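PDB 6TZ0: RNA-dependent RNA Polymerase, which catalyses RNA-templated RNA synthesis, making plus strands from the double-stranded viral genome and, after core assembly, the complementary minus strands. Local coordinates for residues L789-Y801 against N820-L834. Residues are numbered along the deposited sequence; the frame is centred on the assembly and turned at random.
Sequences LRRFTLSVDNKLY and NPDFDSTLMSLILPL
M828 N donates to O of L794 at 2.7 Å, nearly straight at the hydrogen (174°), and L794 N returns a bond to M828 O, which makes these two residues a hydrogen-bonded pair of an antiparallel ladder. F792 and L830 form another such pair; on the other side of L794, V796 N donates to T826 O at 2.9 Å.

At the R790 end a side chain joins in. NE of R790 donates to O of L832 at 2.8 Å, sitting nearly on the line of the L832 C=O, but the bond is bent at the hydrogen and the acceptor lies 28° out of the guanidinium plane. R790 reaches it with CG anti to its backbone N (chi1 -161°) and the chain extended from CG to NE, and CD2 of L834 comes over one face of the guanidinium, 3.4 Å from NH1 of R790. A weak return bond runs from L832 N to R790 O.

On the face carrying F792, L794, M828 and L830, the side chains of F792 and L830 run alongside each other, and CD2 of L830 lies 3.8 Å from CD2 of F792, at the edge of that ring. Farther along, M828 lies across V796, its CB 3.7 Å from CG2 of V796. A bend at chi3 turns CE of M828 over one face of the Y801 ring in a CH-pi contact, 3.9 Å from its centroid, while the hydroxyl of Y801 is hydrogen-bonded to the backbone N of Y817.

The other face carries R791, an ATP-binding residue whose side chain lies close to that of R147, which belongs to the same site. Strand 827-831 is the middle of a three-stranded antiparallel sheet, between 791-795 and 813-815; helix 20-35 packs against I831, P833 and L834, and helix 754-766 against L789.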
ATOM      1  N   LEU A 789     -19.254  -6.087  25.425  1.00 55.32           N
ATOM      2  CA  LEU A 789     -18.288  -5.195  26.070  1.00 55.32           C
ATOM      3  C   LEU A 789     -18.467  -4.974  27.575  1.00 55.32           C
ATOM      4  O   LEU A 789     -17.845  -4.082  28.143  1.00 55.32           O
ATOM      5  CB  LEU A 789     -18.273  -3.841  25.356  1.00 55.32           C
ATOM      6  CG  LEU A 789     -18.138  -3.856  23.833  1.00 55.32           C
ATOM      7  CD1 LEU A 789     -18.391  -2.467  23.272  1.00 55.32           C
ATOM      8  CD2 LEU A 789     -16.765  -4.349  23.413  1.00 55.32           C
ATOM      9  N   ARG A 790     -19.312  -5.769  28.217  1.00 59.17           N
ATOM     10  CA  ARG A 790     -19.597  -5.587  29.641  1.00 59.17           C
ATOM     11  C   ARG A 790     -18.701  -6.256  30.698  1.00 59.17           C
ATOM     12  O   ARG A 790     -18.907  -6.035  31.888  1.00 59.17           O
ATOM     13  CB  ARG A 790     -21.058  -5.945  29.912  1.00 59.17           C
ATOM     14  CG  ARG A 790     -21.599  -5.372  31.205  1.00 59.17           C
ATOM     15  CD  ARG A 790     -23.113  -5.405  31.214  1.00 59.17           C
ATOM     16  NE  ARG A 790     -23.651  -4.920  32.476  1.00 59.17           N
ATOM     17  CZ  ARG A 790     -24.946  -4.871  32.758  1.00 59.17           C
ATOM     18  NH1 ARG A 790     -25.830  -5.275  31.861  1.00 59.17           N
ATOM     19  NH2 ARG A 790     -25.354  -4.417  33.931  1.00 59.17           N
ATOM     20  N   ARG A 791     -17.713  -7.047  30.293  1.00 66.24           N
ATOM     21  CA  ARG A 791     -16.878  -7.744  31.279  1.00 66.24           C
ATOM     22  C   ARG A 791     -15.454  -7.229  31.474  1.00 66.24           C
ATOM     23  O   ARG A 791     -14.702  -7.066  30.517  1.00 66.24           O
ATOM     24  CB  ARG A 791     -16.805  -9.231  30.944  1.00 66.24           C
ATOM     25  CG  ARG A 791     -18.118  -9.972  31.077  1.00 66.24           C
ATOM     26  CD  ARG A 791     -17.854 -11.459  31.210  1.00 66.24           C
ATOM     27  NE  ARG A 791     -16.860 -11.719  32.245  1.00 66.24           N
ATOM     28  CZ  ARG A 791     -16.605 -12.919  32.750  1.00 66.24           C
ATOM     29  NH1 ARG A 791     -15.685 -13.059  33.692  1.00 66.24           N
ATOM     30  NH2 ARG A 791     -17.273 -13.978  32.316  1.00 66.24           N
ATOM     31  N   PHE A 792     -15.104  -6.961  32.729  1.00 75.24           N
ATOM     32  CA  PHE A 792     -13.767  -6.499  33.083  1.00 75.24           C
ATOM     33  C   PHE A 792     -13.182  -7.270  34.276  1.00 75.24           C
ATOM     34  O   PHE A 792     -13.805  -7.329  35.334  1.00 75.24           O
ATOM     35  CB  PHE A 792     -13.827  -5.004  33.402  1.00 75.24           C
ATOM     36  CG  PHE A 792     -12.491  -4.322  33.403  1.00 75.24           C
ATOM     37  CD1 PHE A 792     -11.785  -4.153  32.225  1.00 75.24           C
ATOM     38  CD2 PHE A 792     -11.953  -3.825  34.576  1.00 75.24           C
ATOM     39  CE1 PHE A 792     -10.559  -3.519  32.221  1.00 75.24           C
ATOM     40  CE2 PHE A 792     -10.729  -3.188  34.578  1.00 75.24           C
ATOM     41  CZ  PHE A 792     -10.030  -3.036  33.399  1.00 75.24           C
ATOM     42  N   THR A 793     -11.989  -7.841  34.118  1.00 80.08           N
ATOM     43  CA  THR A 793     -11.321  -8.542  35.204  1.00 80.08           C
ATOM     44  C   THR A 793     -10.039  -7.806  35.548  1.00 80.08           C
ATOM     45  O   THR A 793      -9.300  -7.386  34.653  1.00 80.08           O
ATOM     46  CB  THR A 793     -11.009  -9.989  34.825  1.00 80.08           C
ATOM     47  OG1 THR A 793     -10.134 -10.006  33.691  1.00 80.08           O
ATOM     48  CG2 THR A 793     -12.287 -10.733  34.488  1.00 80.08           C
ATOM     49  N   LEU A 794      -9.781  -7.645  36.839  1.00 87.63           N
ATOM     50  CA  LEU A 794      -8.616  -6.904  37.285  1.00 87.63           C
ATOM     51  C   LEU A 794      -8.000  -7.597  38.488  1.00 87.63           C
ATOM     52  O   LEU A 794      -8.709  -7.995  39.414  1.00 87.63           O
ATOM     53  CB  LEU A 794      -8.987  -5.456  37.622  1.00 87.63           C
ATOM     54  CG  LEU A 794      -7.825  -4.540  37.991  1.00 87.63           C
ATOM     55  CD1 LEU A 794      -6.820  -4.494  36.860  1.00 87.63           C
ATOM     56  CD2 LEU A 794      -8.336  -3.146  38.302  1.00 87.63           C
ATOM     57  N   SER A 795      -6.678  -7.744  38.460  1.00 93.40           N
ATOM     58  CA  SER A 795      -5.954  -8.363  39.559  1.00 93.40           C
ATOM     59  C   SER A 795      -5.918  -7.417  40.747  1.00 93.40           C
ATOM     60  O   SER A 795      -5.621  -6.231  40.598  1.00 93.40           O
ATOM     61  CB  SER A 795      -4.540  -8.743  39.123  1.00 93.40           C
ATOM     62  OG  SER A 795      -3.796  -7.602  38.741  1.00 93.40           O
ATOM     63  N   VAL A 796      -6.269  -7.931  41.919  1.00 95.95           N
ATOM     64  CA  VAL A 796      -6.377  -7.131  43.128  1.00 95.95           C
ATOM     65  C   VAL A 796      -5.586  -7.816  44.236  1.00 95.95           C
ATOM     66  O   VAL A 796      -5.478  -9.045  44.280  1.00 95.95           O
ATOM     67  CB  VAL A 796      -7.856  -6.918  43.535  1.00 95.95           C
ATOM     68  CG1 VAL A 796      -8.579  -6.047  42.520  1.00 95.95           C
ATOM     69  CG2 VAL A 796      -8.564  -8.241  43.602  1.00 95.95           C
ATOM     70  N   ASP A 797      -5.025  -7.010  45.131  1.00 99.58           N
ATOM     71  CA  ASP A 797      -4.110  -7.517  46.144  1.00 99.58           C
ATOM     72  C   ASP A 797      -4.883  -8.222  47.255  1.00 99.58           C
ATOM     73  O   ASP A 797      -6.053  -7.928  47.505  1.00 99.58           O
ATOM     74  CB  ASP A 797      -3.273  -6.368  46.711  1.00 99.58           C
ATOM     75  CG  ASP A 797      -2.028  -6.844  47.438  1.00 99.58           C
ATOM     76  OD1 ASP A 797      -1.808  -8.070  47.532  1.00 99.58           O
ATOM     77  OD2 ASP A 797      -1.259  -5.982  47.910  1.00 99.58           O
ATOM     78  N   ASN A 798      -4.211  -9.164  47.925  1.00101.55           N
ATOM     79  CA  ASN A 798      -4.885 -10.032  48.890  1.00101.55           C
ATOM     80  C   ASN A 798      -5.198  -9.316  50.194  1.00101.55           C
ATOM     81  O   ASN A 798      -6.289  -9.488  50.749  1.00101.55           O
ATOM     82  CB  ASN A 798      -4.038 -11.265  49.179  1.00101.55           C
ATOM     83  CG  ASN A 798      -4.001 -12.215  48.025  1.00101.55           C
ATOM     84  OD1 ASN A 798      -5.012 -12.432  47.358  1.00101.55           O
ATOM     85  ND2 ASN A 798      -2.839 -12.803  47.777  1.00101.55           N
ATOM     86  N   LYS A 799      -4.249  -8.536  50.712  1.00100.30           N
ATOM     87  CA  LYS A 799      -4.519  -7.755  51.913  1.00100.30           C
ATOM     88  C   LYS A 799      -5.503  -6.630  51.617  1.00100.30           C
ATOM     89  O   LYS A 799      -6.266  -6.213  52.496  1.00100.30           O
ATOM     90  CB  LYS A 799      -3.203  -7.213  52.480  1.00100.30           C
ATOM     91  CG  LYS A 799      -3.330  -6.478  53.805  1.00100.30           C
ATOM     92  CD  LYS A 799      -3.773  -7.434  54.905  1.00100.30           C
ATOM     93  CE  LYS A 799      -3.850  -6.740  56.252  1.00100.30           C
ATOM     94  NZ  LYS A 799      -4.934  -5.718  56.277  1.00100.30           N
ATOM     95  N   LEU A 800      -5.532  -6.173  50.367  1.00 98.28           N
ATOM     96  CA  LEU A 800      -6.383  -5.089  49.910  1.00 98.28           C
ATOM     97  C   LEU A 800      -7.639  -5.592  49.201  1.00 98.28           C
ATOM     98  O   LEU A 800      -8.272  -4.832  48.468  1.00 98.28           O
ATOM     99  CB  LEU A 800      -5.580  -4.168  48.986  1.00 98.28           C
ATOM    100  CG  LEU A 800      -4.631  -3.088  49.530  1.00 98.28           C
ATOM    101  CD1 LEU A 800      -3.417  -3.629  50.269  1.00 98.28           C
ATOM    102  CD2 LEU A 800      -4.143  -2.259  48.371  1.00 98.28           C
ATOM    103  N   TYR A 801      -8.016  -6.855  49.415  1.00 94.46           N
ATOM    104  CA  TYR A 801      -9.103  -7.479  48.662  1.00 94.46           C
ATOM    105  C   TYR A 801     -10.472  -7.061  49.192  1.00 94.46           C
ATOM    106  O   TYR A 801     -11.316  -6.552  48.443  1.00 94.46           O
ATOM    107  CB  TYR A 801      -8.958  -9.002  48.727  1.00 94.46           C
ATOM    108  CG  TYR A 801      -9.895  -9.777  47.830  1.00 94.46           C
ATOM    109  CD1 TYR A 801      -9.580  -9.990  46.501  1.00 94.46           C
ATOM    110  CD2 TYR A 801     -11.092 -10.295  48.309  1.00 94.46           C
ATOM    111  CE1 TYR A 801     -10.423 -10.695  45.665  1.00 94.46           C
ATOM    112  CE2 TYR A 801     -11.945 -11.003  47.480  1.00 94.46           C
ATOM    113  CZ  TYR A 801     -11.603 -11.198  46.159  1.00 94.46           C
ATOM    114  OH  TYR A 801     -12.441 -11.899  45.326  1.00 94.46           O
ATOM    115  N   ASN A 820      -6.962 -17.653  47.088  1.00110.87           N
ATOM    116  CA  ASN A 820      -5.808 -17.884  46.214  1.00110.87           C
ATOM    117  C   ASN A 820      -4.657 -18.460  47.035  1.00110.87           C
ATOM    118  O   ASN A 820      -3.758 -17.741  47.489  1.00110.87           O
ATOM    119  CB  ASN A 820      -5.391 -16.610  45.473  1.00110.87           C
ATOM    120  CG  ASN A 820      -5.276 -15.404  46.380  1.00110.87           C
ATOM    121  OD1 ASN A 820      -5.592 -15.466  47.568  1.00110.87           O
ATOM    122  ND2 ASN A 820      -4.761 -14.315  45.834  1.00110.87           N
ATOM    123  N   PRO A 821      -4.655 -19.779  47.255  1.00113.78           N
ATOM    124  CA  PRO A 821      -3.587 -20.362  48.084  1.00113.78           C
ATOM    125  C   PRO A 821      -2.253 -20.441  47.367  1.00113.78           C
ATOM    126  O   PRO A 821      -1.206 -20.204  47.982  1.00113.78           O
ATOM    127  CB  PRO A 821      -4.128 -21.762  48.417  1.00113.78           C
ATOM    128  CG  PRO A 821      -5.600 -21.692  48.139  1.00113.78           C
ATOM    129  CD  PRO A 821      -5.721 -20.755  46.980  1.00113.78           C
ATOM    130  N   ASP A 822      -2.267 -20.748  46.072  1.00114.66           N
ATOM    131  CA  ASP A 822      -1.035 -21.059  45.360  1.00114.66           C
ATOM    132  C   ASP A 822      -0.246 -19.804  45.003  1.00114.66           C
ATOM    133  O   ASP A 822       0.989 -19.831  44.986  1.00114.66           O
ATOM    134  CB  ASP A 822      -1.356 -21.864  44.102  1.00114.66           C
ATOM    135  CG  ASP A 822      -1.896 -23.247  44.417  1.00114.66           C
ATOM    136  OD1 ASP A 822      -1.555 -23.791  45.489  1.00114.66           O
ATOM    137  OD2 ASP A 822      -2.655 -23.794  43.590  1.00114.66           O
ATOM    138  N   PHE A 823      -0.936 -18.703  44.721  1.00111.43           N
ATOM    139  CA  PHE A 823      -0.294 -17.494  44.235  1.00111.43           C
ATOM    140  C   PHE A 823      -0.806 -16.285  45.002  1.00111.43           C
ATOM    141  O   PHE A 823      -1.700 -16.384  45.845  1.00111.43           O
ATOM    142  CB  PHE A 823      -0.541 -17.300  42.737  1.00111.43           C
ATOM    143  CG  PHE A 823       0.072 -18.367  41.882  1.00111.43           C
ATOM    144  CD1 PHE A 823       1.409 -18.302  41.520  1.00111.43           C
ATOM    145  CD2 PHE A 823      -0.688 -19.440  41.448  1.00111.43           C
ATOM    146  CE1 PHE A 823       1.975 -19.288  40.731  1.00111.43           C
ATOM    147  CE2 PHE A 823      -0.129 -20.430  40.664  1.00111.43           C
ATOM    148  CZ  PHE A 823       1.205 -20.352  40.303  1.00111.43           C
ATOM    149  N   ASP A 824      -0.212 -15.137  44.700  1.00108.17           N
ATOM    150  CA  ASP A 824      -0.625 -13.859  45.251  1.00108.17           C
ATOM    151  C   ASP A 824      -1.411 -13.074  44.202  1.00108.17           C
ATOM    152  O   ASP A 824      -1.257 -13.286  42.995  1.00108.17           O
ATOM    153  CB  ASP A 824       0.602 -13.066  45.711  1.00108.17           C
ATOM    154  CG  ASP A 824       0.254 -11.862  46.576  1.00108.17           C
ATOM    155  OD1 ASP A 824      -0.941 -11.630  46.858  1.00108.17           O
ATOM    156  OD2 ASP A 824       1.188 -11.135  46.969  1.00108.17           O
ATOM    157  N   SER A 825      -2.260 -12.161  44.690  1.00104.40           N
ATOM    158  CA  SER A 825      -3.005 -11.172  43.901  1.00104.40           C
ATOM    159  C   SER A 825      -3.926 -11.839  42.872  1.00104.40           C
ATOM    160  O   SER A 825      -3.694 -11.796  41.663  1.00104.40           O
ATOM    161  CB  SER A 825      -2.067 -10.163  43.223  1.00104.40           C
ATOM    162  OG  SER A 825      -1.332 -10.751  42.164  1.00104.40           O
ATOM    163  N   THR A 826      -4.961 -12.495  43.393  1.00 99.38           N
ATOM    164  CA  THR A 826      -6.009 -13.033  42.535  1.00 99.38           C
ATOM    165  C   THR A 826      -6.798 -11.908  41.870  1.00 99.38           C
ATOM    166  O   THR A 826      -6.779 -10.752  42.299  1.00 99.38           O
ATOM    167  CB  THR A 826      -6.962 -13.932  43.325  1.00 99.38           C
ATOM    168  OG1 THR A 826      -7.920 -14.519  42.436  1.00 99.38           O
ATOM    169  CG2 THR A 826      -7.686 -13.144  44.407  1.00 99.38           C
ATOM    170  N   LEU A 827      -7.506 -12.265  40.808  1.00 92.73           N
ATOM    171  CA  LEU A 827      -8.189 -11.280  39.988  1.00 92.73           C
ATOM    172  C   LEU A 827      -9.676 -11.240  40.309  1.00 92.73           C
ATOM    173  O   LEU A 827     -10.309 -12.266  40.563  1.00 92.73           O
ATOM    174  CB  LEU A 827      -7.945 -11.556  38.499  1.00 92.73           C
ATOM    175  CG  LEU A 827      -8.314 -12.874  37.813  1.00 92.73           C
ATOM    176  CD1 LEU A 827      -9.706 -12.837  37.196  1.00 92.73           C
ATOM    177  CD2 LEU A 827      -7.273 -13.209  36.761  1.00 92.73           C
ATOM    178  N   MET A 828     -10.224 -10.030  40.296  1.00 89.94           N
ATOM    179  CA  MET A 828     -11.610  -9.775  40.651  1.00 89.94           C
ATOM    180  C   MET A 828     -12.392  -9.407  39.399  1.00 89.94           C
ATOM    181  O   MET A 828     -11.931  -8.605  38.582  1.00 89.94           O
ATOM    182  CB  MET A 828     -11.702  -8.649  41.680  1.00 89.94           C
ATOM    183  CG  MET A 828     -13.068  -8.431  42.287  1.00 89.94           C
ATOM    184  SD  MET A 828     -13.058  -7.008  43.397  1.00 89.94           S
ATOM    185  CE  MET A 828     -12.179  -7.635  44.816  1.00 89.94           C
ATOM    186  N   SER A 829     -13.570  -9.999  39.251  1.00 84.35           N
ATOM    187  CA  SER A 829     -14.426  -9.765  38.095  1.00 84.35           C
ATOM    188  C   SER A 829     -15.443  -8.684  38.439  1.00 84.35           C
ATOM    189  O   SER A 829     -16.269  -8.869  39.336  1.00 84.35           O
ATOM    190  CB  SER A 829     -15.129 -11.056  37.678  1.00 84.35           C
ATOM    191  OG  SER A 829     -15.999 -10.840  36.583  1.00 84.35           O
ATOM    192  N   LEU A 830     -15.376  -7.556  37.737  1.00 78.08           N
ATOM    193  CA  LEU A 830     -16.400  -6.529  37.852  1.00 78.08           C
ATOM    194  C   LEU A 830     -17.046  -6.300  36.497  1.00 78.08           C
ATOM    195  O   LEU A 830     -16.373  -6.302  35.464  1.00 78.08           O
ATOM    196  CB  LEU A 830     -15.859  -5.192  38.404  1.00 78.08           C
ATOM    197  CG  LEU A 830     -14.904  -4.277  37.637  1.00 78.08           C
ATOM    198  CD1 LEU A 830     -15.087  -2.856  38.107  1.00 78.08           C
ATOM    199  CD2 LEU A 830     -13.476  -4.687  37.904  1.00 78.08           C
ATOM    200  N   ILE A 831     -18.358  -6.120  36.509  1.00 70.27           N
ATOM    201  CA  ILE A 831     -19.123  -5.827  35.308  1.00 70.27           C
ATOM    202  C   ILE A 831     -19.665  -4.407  35.420  1.00 70.27           C
ATOM    203  O   ILE A 831     -20.181  -4.004  36.471  1.00 70.27           O
ATOM    204  CB  ILE A 831     -20.228  -6.874  35.077  1.00 70.27           C
ATOM    205  CG1 ILE A 831     -21.117  -7.031  36.302  1.00 70.27           C
ATOM    206  CG2 ILE A 831     -19.608  -8.221  34.757  1.00 70.27           C
ATOM    207  CD1 ILE A 831     -22.303  -7.880  36.065  1.00 70.27           C
ATOM    208  N   LEU A 832     -19.480  -3.637  34.371  1.00 63.15           N
ATOM    209  CA  LEU A 832     -19.874  -2.242  34.377  1.00 63.15           C
ATOM    210  C   LEU A 832     -21.386  -2.108  34.208  1.00 63.15           C
ATOM    211  O   LEU A 832     -22.024  -2.969  33.599  1.00 63.15           O
ATOM    212  CB  LEU A 832     -19.117  -1.490  33.283  1.00 63.15           C
ATOM    213  CG  LEU A 832     -19.022  -2.034  31.855  1.00 63.15           C
ATOM    214  CD1 LEU A 832     -20.184  -1.620  30.961  1.00 63.15           C
ATOM    215  CD2 LEU A 832     -17.700  -1.597  31.251  1.00 63.15           C
ATOM    216  N   PRO A 833     -21.990  -1.069  34.784  1.00 61.27           N
ATOM    217  CA  PRO A 833     -23.433  -0.877  34.613  1.00 61.27           C
ATOM    218  C   PRO A 833     -23.764  -0.407  33.207  1.00 61.27           C
ATOM    219  O   PRO A 833     -22.902   0.043  32.451  1.00 61.27           O
ATOM    220  CB  PRO A 833     -23.773   0.196  35.651  1.00 61.27           C
ATOM    221  CG  PRO A 833     -22.510   0.947  35.831  1.00 61.27           C
ATOM    222  CD  PRO A 833     -21.415  -0.064  35.697  1.00 61.27           C
ATOM    223  N   LEU A 834     -25.050  -0.512  32.861  1.00 55.86           N
ATOM    224  CA  LEU A 834     -25.481  -0.094  31.533  1.00 55.86           C
ATOM    225  C   LEU A 834     -25.485   1.416  31.364  1.00 55.86           C
ATOM    226  O   LEU A 834     -25.555   1.893  30.230  1.00 55.86           O
ATOM    227  CB  LEU A 834     -26.874  -0.626  31.207  1.00 55.86           C
ATOM    228  CG  LEU A 834     -27.050  -2.114  30.967  1.00 55.86           C
ATOM    229  CD1 LEU A 834     -28.486  -2.380  30.614  1.00 55.86           C
ATOM    230  CD2 LEU A 834     -26.139  -2.555  29.866  1.00 55.86           C
TER